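Local coordinates for lipolytic enzyme, G-D-S-L family (Bacteroides thetaiotaomicron, PDB 7BR2), which acts as a serine esterase of the SGNH (GDSL) hydrolase family in a gut bacterium and metabolises the drug diltiazem, at residues G60-N68 and V85-G93. Sequence-based numbering, arbitrary orientation.
Sequences GGDTAYDMN and VTFGMNDSG
Asp91 reaches across to the start of helix 64-75 and takes the backbone N-H of Ala64. The bond, Asp91 OD2 to Ala64 N 2.8 Å, is nearly straight (167° at the hydrogen) and arrives on the syn side. Ser113 also binds OD2. The other oxygen, OD1, accepts from a water that also binds Asp62 O, Gly88 N and Asn90 N. Replacing this aspartate by alanine is likely to leave the Ala64 N-H and Ser113 without their shared partner and the water less firmly placed. Asn90 donates from ND2 to Asp62 O at 3.1 Å, from above the carbonyl plane, while its OD1 is held by Tyr94. Thr63 and Asn90 side chains cross at about a right angle, Thr63 CG2 3.9 Å from Asn90 CB. Asp66 OD2 accepts from Thr63 N and OG1, a capping box that fixes the helix start Asp91 meets. On the apolar side, extended Met67 (chi2 179°) lays CE 3.5 Å from Phe87 CB, and Ala64 CB meets the ring obliquely. Residues 88-91 (GxND) match a conserved block of SGNH hydrolases, and Asn90 lies near a probable Ser28-His207-Asp204 triad. The contact joins helix 64-75 to the loop after strand 82-85, with helices 102-125 and 155-173 packing against Phe87.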
loop_
_atom_site.group_PDB
_atom_site.type_symbol
_atom_site.label_atom_id
_atom_site.label_comp_id
_atom_site.label_asym_id
_atom_site.label_seq_id
_atom_site.Cartn_x
_atom_site.Cartn_y
_atom_site.Cartn_z
ATOM N N GLY A 60 -2.842 -7.278 -14.663
ATOM C CA GLY A 60 -3.176 -6.165 -15.538
ATOM C C GLY A 60 -4.183 -6.559 -16.606
ATOM O O GLY A 60 -4.090 -7.631 -17.212
ATOM N N GLY A 61 -5.138 -5.658 -16.858
ATOM C CA GLY A 61 -6.159 -5.863 -17.857
ATOM C C GLY A 61 -7.429 -6.526 -17.366
ATOM O O GLY A 61 -8.394 -6.603 -18.133
ATOM N N ASP A 62 -7.459 -7.042 -16.135
ATOM C CA ASP A 62 -8.604 -7.829 -15.681
ATOM C C ASP A 62 -9.875 -6.999 -15.535
ATOM O O ASP A 62 -9.854 -5.850 -15.089
ATOM C CB ASP A 62 -8.319 -8.504 -14.332
ATOM C CG ASP A 62 -7.573 -9.834 -14.464
ATOM O OD1 ASP A 62 -7.010 -10.108 -15.552
ATOM O OD2 ASP A 62 -7.584 -10.629 -13.496
ATOM N N THR A 63 -11.000 -7.634 -15.846
ATOM C CA THR A 63 -12.316 -7.167 -15.444
ATOM C C THR A 63 -12.838 -8.133 -14.395
ATOM O O THR A 63 -12.149 -9.080 -14.011
ATOM C CB THR A 63 -13.287 -7.098 -16.626
ATOM O OG1 THR A 63 -13.430 -8.402 -17.186
ATOM C CG2 THR A 63 -12.749 -6.177 -17.700
ATOM N N ALA A 64 -14.077 -7.921 -13.966
ATOM C CA ALA A 64 -14.669 -8.858 -13.026
ATOM C C ALA A 64 -14.775 -10.249 -13.638
ATOM O O ALA A 64 -14.710 -11.260 -12.915
ATOM C CB ALA A 64 -16.043 -8.360 -12.580
ATOM N N TYR A 65 -14.883 -10.321 -14.972
ATOM C CA TYR A 65 -14.929 -11.607 -15.662
ATOM C C TYR A 65 -13.625 -12.393 -15.475
ATOM O O TYR A 65 -13.653 -13.589 -15.141
ATOM C CB TYR A 65 -15.229 -11.378 -17.154
ATOM C CG TYR A 65 -14.980 -12.595 -18.022
ATOM C CD1 TYR A 65 -15.955 -13.577 -18.180
ATOM C CD2 TYR A 65 -13.757 -12.774 -18.675
ATOM C CE1 TYR A 65 -15.714 -14.701 -18.968
ATOM C CE2 TYR A 65 -13.512 -13.896 -19.463
ATOM C CZ TYR A 65 -14.487 -14.853 -19.603
ATOM O OH TYR A 65 -14.233 -15.963 -20.387
ATOM N N ASP A 66 -12.470 -11.724 -15.628
ATOM C CA ASP A 66 -11.177 -12.407 -15.500
ATOM C C ASP A 66 -10.866 -12.780 -14.053
ATOM O O ASP A 66 -10.368 -13.884 -13.766
ATOM C CB ASP A 66 -10.074 -11.517 -16.059
ATOM C CG ASP A 66 -10.375 -11.029 -17.456
ATOM O OD1 ASP A 66 -10.402 -11.877 -18.373
ATOM O OD2 ASP A 66 -10.571 -9.806 -17.645
ATOM N N MET A 67 -11.116 -11.851 -13.137
ATOM C CA MET A 67 -10.969 -12.122 -11.716
ATOM C C MET A 67 -11.787 -13.343 -11.298
ATOM O O MET A 67 -11.295 -14.222 -10.563
ATOM C CB MET A 67 -11.375 -10.868 -10.951
ATOM C CG MET A 67 -10.430 -9.699 -11.210
ATOM S SD MET A 67 -10.944 -8.207 -10.313
ATOM C CE MET A 67 -10.084 -6.904 -11.177
ATOM N N ASN A 68 -13.029 -13.435 -11.795
ATOM C CA ASN A 68 -13.869 -14.587 -11.494
ATOM C C ASN A 68 -13.283 -15.872 -12.065
ATOM O O ASN A 68 -13.331 -16.918 -11.408
ATOM C CB ASN A 68 -15.285 -14.376 -12.036
ATOM C CG ASN A 68 -16.195 -15.561 -11.748
ATOM O OD1 ASN A 68 -16.554 -15.810 -10.596
ATOM N ND2 ASN A 68 -16.532 -16.324 -12.784
ATOM N N VAL A 85 -11.352 -6.923 -2.577
ATOM C CA VAL A 85 -11.819 -7.059 -3.956
ATOM C C VAL A 85 -12.022 -5.665 -4.544
ATOM O O VAL A 85 -12.803 -4.871 -4.010
ATOM C CB VAL A 85 -13.115 -7.886 -4.040
ATOM C CG1 VAL A 85 -13.575 -8.051 -5.480
ATOM C CG2 VAL A 85 -12.943 -9.250 -3.361
ATOM N N THR A 86 -11.284 -5.349 -5.611
ATOM C CA THR A 86 -11.391 -4.069 -6.306
ATOM C C THR A 86 -11.359 -4.297 -7.812
ATOM O O THR A 86 -10.615 -5.153 -8.305
ATOM C CB THR A 86 -10.271 -3.105 -5.898
ATOM O OG1 THR A 86 -10.524 -1.819 -6.482
ATOM C CG2 THR A 86 -8.894 -3.615 -6.352
ATOM N N PHE A 87 -12.188 -3.552 -8.537
ATOM C CA PHE A 87 -12.296 -3.699 -9.984
ATOM C C PHE A 87 -13.081 -2.512 -10.518
ATOM O O PHE A 87 -13.600 -1.690 -9.755
ATOM C CB PHE A 87 -12.978 -5.015 -10.385
ATOM C CG PHE A 87 -14.431 -5.081 -10.011
ATOM C CD1 PHE A 87 -14.812 -5.213 -8.687
ATOM C CD2 PHE A 87 -15.416 -4.996 -10.983
ATOM C CE1 PHE A 87 -16.150 -5.262 -8.342
ATOM C CE2 PHE A 87 -16.747 -5.050 -10.647
ATOM C CZ PHE A 87 -17.118 -5.183 -9.324
ATOM N N GLY A 88 -13.158 -2.413 -11.843
ATOM C CA GLY A 88 -13.980 -1.403 -12.481
ATOM C C GLY A 88 -13.230 -0.503 -13.441
ATOM O O GLY A 88 -13.841 0.058 -14.350
ATOM N N MET A 89 -11.930 -0.307 -13.228
ATOM C CA MET A 89 -11.198 0.578 -14.132
ATOM C C MET A 89 -11.249 0.067 -15.570
ATOM O O MET A 89 -11.421 0.852 -16.514
ATOM C CB MET A 89 -9.756 0.756 -13.662
ATOM C CG MET A 89 -8.943 1.706 -14.551
ATOM S SD MET A 89 -9.531 3.423 -14.625
ATOM C CE MET A 89 -9.087 4.047 -13.004
ATOM N N ASN A 90 -11.128 -1.250 -15.757
ATOM C CA ASN A 90 -11.241 -1.848 -17.080
ATOM C C ASN A 90 -12.687 -2.134 -17.447
ATOM O O ASN A 90 -13.070 -1.983 -18.607
ATOM C CB ASN A 90 -10.405 -3.125 -17.145
ATOM C CG ASN A 90 -8.925 -2.838 -17.120
ATOM O OD1 ASN A 90 -8.434 -2.008 -17.896
ATOM N ND2 ASN A 90 -8.207 -3.486 -16.208
ATOM N N ASP A 91 -13.487 -2.580 -16.477
ATOM C CA ASP A 91 -14.892 -2.857 -16.746
ATOM C C ASP A 91 -15.593 -1.642 -17.348
ATOM O O ASP A 91 -16.428 -1.774 -18.250
ATOM C CB ASP A 91 -15.592 -3.297 -15.454
ATOM C CG ASP A 91 -14.855 -4.427 -14.722
ATOM O OD1 ASP A 91 -13.664 -4.228 -14.356
ATOM O OD2 ASP A 91 -15.469 -5.505 -14.500
ATOM N N SER A 92 -15.264 -0.446 -16.863
ATOM C CA SER A 92 -15.980 0.753 -17.281
ATOM C C SER A 92 -15.777 1.081 -18.756
ATOM O O SER A 92 -16.638 1.737 -19.353
ATOM C CB SER A 92 -15.542 1.944 -16.437
ATOM O OG SER A 92 -14.133 1.968 -16.315
ATOM N N GLY A 93 -14.685 0.637 -19.365
ATOM C CA GLY A 93 -14.405 0.970 -20.747
ATOM C C GLY A 93 -13.702 2.308 -20.904
ATOM O O GLY A 93 -13.482 3.058 -19.949
HETATM O O HOH W 1 -11.026 -3.211 -13.591
#